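Long-range contact in NADPH-flavin oxidoreductase (Vibrio harveyi, PDB 2BKJ), which catalyses the NADPH-dependent reduction of FMN to FMNH2, which it supplies to luciferase for bioluminescence: residues S41-V46 / T101-V106. Numbering follows the deposited sequence.
With NAD (nicotinamide-adenine-dinucleotide), chain E.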
loop_
_atom_site.group_PDB
_atom_site.type_symbol
_atom_site.label_atom_id
_atom_site.label_comp_id
_atom_site.label_asym_id
_atom_site.label_seq_id
_atom_site.Cartn_x
_atom_site.Cartn_y
_atom_site.Cartn_z
ATOM N N SER A 41 10.758 7.367 -4.616
ATOM C CA SER A 41 12.004 8.133 -4.648
ATOM C C SER A 41 13.127 7.440 -3.881
ATOM O O SER A 41 14.073 8.090 -3.434
ATOM C CB SER A 41 11.782 9.543 -4.083
ATOM O OG SER A 41 10.758 10.226 -4.782
ATOM N N MET A 42 13.012 6.120 -3.738
ATOM C CA MET A 42 13.985 5.305 -3.012
ATOM C C MET A 42 14.201 5.851 -1.593
ATOM O O MET A 42 15.281 5.719 -1.018
ATOM C CB MET A 42 15.310 5.237 -3.783
ATOM C CG MET A 42 16.213 4.090 -3.360
ATOM S SD MET A 42 15.385 2.498 -3.504
ATOM C CE MET A 42 16.787 1.395 -3.542
ATOM N N LEU A 43 13.157 6.460 -1.038
ATOM C CA LEU A 43 13.210 7.034 0.302
ATOM C C LEU A 43 13.296 5.974 1.398
ATOM O O LEU A 43 13.901 6.215 2.444
ATOM C CB LEU A 43 11.999 7.940 0.547
ATOM C CG LEU A 43 11.927 9.255 -0.236
ATOM C CD1 LEU A 43 10.583 9.918 -0.007
ATOM C CD2 LEU A 43 13.054 10.184 0.177
ATOM N N GLN A 44 12.703 4.807 1.143
ATOM C CA GLN A 44 12.695 3.694 2.096
ATOM C C GLN A 44 12.236 4.206 3.462
ATOM O O GLN A 44 13.017 4.299 4.406
ATOM C CB GLN A 44 14.087 3.048 2.168
ATOM C CG GLN A 44 14.571 2.515 0.817
ATOM C CD GLN A 44 15.924 1.836 0.888
ATOM O OE1 GLN A 44 16.032 0.690 1.318
ATOM N NE2 GLN A 44 16.964 2.534 0.445
ATOM N N VAL A 45 10.948 4.523 3.545
ATOM C CA VAL A 45 10.345 5.089 4.749
ATOM C C VAL A 45 9.527 4.128 5.609
ATOM O O VAL A 45 8.750 4.562 6.463
ATOM C CB VAL A 45 9.462 6.298 4.365
ATOM C CG1 VAL A 45 10.291 7.316 3.610
ATOM C CG2 VAL A 45 8.286 5.847 3.498
ATOM N N VAL A 46 9.709 2.831 5.395
ATOM C CA VAL A 46 8.973 1.824 6.149
ATOM C C VAL A 46 9.865 1.063 7.128
ATOM O O VAL A 46 10.982 0.666 6.793
ATOM C CB VAL A 46 8.291 0.798 5.202
ATOM C CG1 VAL A 46 7.428 -0.175 5.999
ATOM C CG2 VAL A 46 7.456 1.511 4.155
ATOM N N THR A 101 3.216 11.395 4.605
ATOM C CA THR A 101 2.388 10.423 5.311
ATOM C C THR A 101 1.721 9.525 4.264
ATOM O O THR A 101 1.573 8.319 4.477
ATOM C CB THR A 101 1.330 11.114 6.197
ATOM O OG1 THR A 101 1.986 11.746 7.303
ATOM C CG2 THR A 101 0.314 10.110 6.729
ATOM N N LEU A 102 1.347 10.116 3.127
ATOM C CA LEU A 102 0.732 9.367 2.031
ATOM C C LEU A 102 1.742 8.361 1.494
ATOM O O LEU A 102 1.400 7.211 1.220
ATOM C CB LEU A 102 0.300 10.296 0.893
ATOM C CG LEU A 102 -0.931 11.187 1.063
ATOM C CD1 LEU A 102 -1.246 11.837 -0.280
ATOM C CD2 LEU A 102 -2.126 10.369 1.536
ATOM N N ILE A 103 2.986 8.811 1.336
ATOM C CA ILE A 103 4.062 7.955 0.848
ATOM C C ILE A 103 4.286 6.803 1.825
ATOM O O ILE A 103 4.399 5.644 1.417
ATOM C CB ILE A 103 5.378 8.751 0.658
ATOM C CG1 ILE A 103 5.243 9.705 -0.533
ATOM C CG2 ILE A 103 6.563 7.804 0.459
ATOM C CD1 ILE A 103 6.489 10.528 -0.812
ATOM N N GLY A 104 4.318 7.127 3.116
ATOM C CA GLY A 104 4.511 6.109 4.133
ATOM C C GLY A 104 3.415 5.063 4.087
ATOM O O GLY A 104 3.690 3.871 4.189
ATOM N N ALA A 105 2.175 5.509 3.898
ATOM C CA ALA A 105 1.022 4.617 3.832
ATOM C C ALA A 105 1.015 3.747 2.574
ATOM O O ALA A 105 0.800 2.534 2.653
ATOM C CB ALA A 105 -0.268 5.420 3.925
ATOM N N VAL A 106 1.229 4.367 1.414
ATOM C CA VAL A 106 1.253 3.634 0.149
ATOM C C VAL A 106 2.400 2.627 0.118
ATOM O O VAL A 106 2.184 1.446 -0.149
ATOM C CB VAL A 106 1.368 4.597 -1.062
ATOM C CG1 VAL A 106 1.566 3.808 -2.359
ATOM C CG2 VAL A 106 0.111 5.453 -1.169
HETATM P PA NAD E . 8.612 11.078 -8.453
HETATM O O1A NAD E . 7.190 10.971 -8.060
HETATM O O2A NAD E . 9.501 11.997 -7.709
HETATM O O5B NAD E . 8.678 11.413 -10.060
HETATM C C5B NAD E . 9.888 11.832 -10.717
HETATM C C4B NAD E . 10.042 13.339 -10.567
HETATM O O4B NAD E . 11.387 13.773 -10.844
HETATM C C3B NAD E . 9.137 14.122 -11.496
HETATM O O3B NAD E . 8.657 15.286 -10.817
HETATM C C2B NAD E . 10.046 14.499 -12.652
HETATM O O2B NAD E . 9.666 15.732 -13.265
HETATM C C1B NAD E . 11.408 14.636 -12.001
HETATM N N9A NAD E . 12.493 14.240 -12.936
HETATM C C8A NAD E . 13.584 14.957 -13.241
HETATM N N7A NAD E . 14.391 14.265 -14.053
HETATM C C5A NAD E . 13.753 13.119 -14.241
HETATM C C6A NAD E . 14.153 12.121 -15.108
HETATM N N6A NAD E . 15.300 12.153 -15.782
HETATM N N1A NAD E . 13.299 11.090 -15.270
HETATM C C2A NAD E . 12.135 11.042 -14.619
HETATM N N3A NAD E . 11.771 12.011 -13.774
HETATM C C4A NAD E . 12.574 13.076 -13.579
HETATM O O3 NAD E . 9.233 9.613 -8.318
HETATM P PN NAD E . 10.671 8.954 -8.082
HETATM O O1N NAD E . 10.457 7.636 -7.448
HETATM O O2N NAD E . 11.583 9.943 -7.461
HETATM O O5D NAD E . 11.111 8.703 -9.598
HETATM C C5D NAD E . 12.501 8.767 -9.870
HETATM C C4D NAD E . 12.836 8.528 -11.326
HETATM O O4D NAD E . 13.211 9.777 -11.944
HETATM C C3D NAD E . 14.083 7.680 -11.339
HETATM O O3D NAD E . 14.302 7.000 -12.582
HETATM C C2D NAD E . 15.132 8.733 -11.028
HETATM O O2D NAD E . 16.396 8.220 -11.464
HETATM C C1D NAD E . 14.637 9.961 -11.806
HETATM N N1N NAD E . 14.937 11.301 -11.215
HETATM C C2N NAD E . 16.033 12.032 -11.708
HETATM C C3N NAD E . 16.290 13.343 -11.294
HETATM C C7N NAD E . 17.550 14.073 -11.797
HETATM O O7N NAD E . 17.868 15.178 -11.357
HETATM N N7N NAD E . 18.280 13.413 -12.696
HETATM C C4N NAD E . 15.431 13.948 -10.367
HETATM C C5N NAD E . 14.336 13.244 -9.857
HETATM C C6N NAD E . 14.088 11.931 -10.276
#
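Ser41 holds the nicotinamide-side phosphate of the bound NAD with two groups: its hydroxyl OG donates to O2N at 2.8 Å, and its backbone N donates to O1N at 2.9 Å, a bent bond of 139° at the hydrogen. Serine suits this place because OG, turned to the side of its own N (chi1 -57°), adds a short hydroxyl donor beside the main-chain N-H. Farther along, this loop before strand 46-50 meets helix 98-121 of the nitroreductase-family fold through methyl groups, beside the FMN site, with Ser39 nearby. Leu43 sends CD1 to CD1 of Ile103, methyl to methyl at 4.2 Å. Val45 crosses Ile103 at about a right angle and uses a single branch, CG2, which its first torsion places between its own N and carbonyl carbon; that methyl lies 4.0 Å from Ile103 CG2 and 3.8 Å from Gly104 CA. With no side chain at Gly104, the valine methyl rests directly on the helix backbone, and Val45 CA and Gly104 CA come within 6.0 Å. Tyr83 also packs against both Val45 and Ile103. Branched aliphatic residues suit this buried interface, which no hydrogen bond crosses; the loop's polar groups bond elsewhere, Leu43 O to His86, Gln44 O to Arg85.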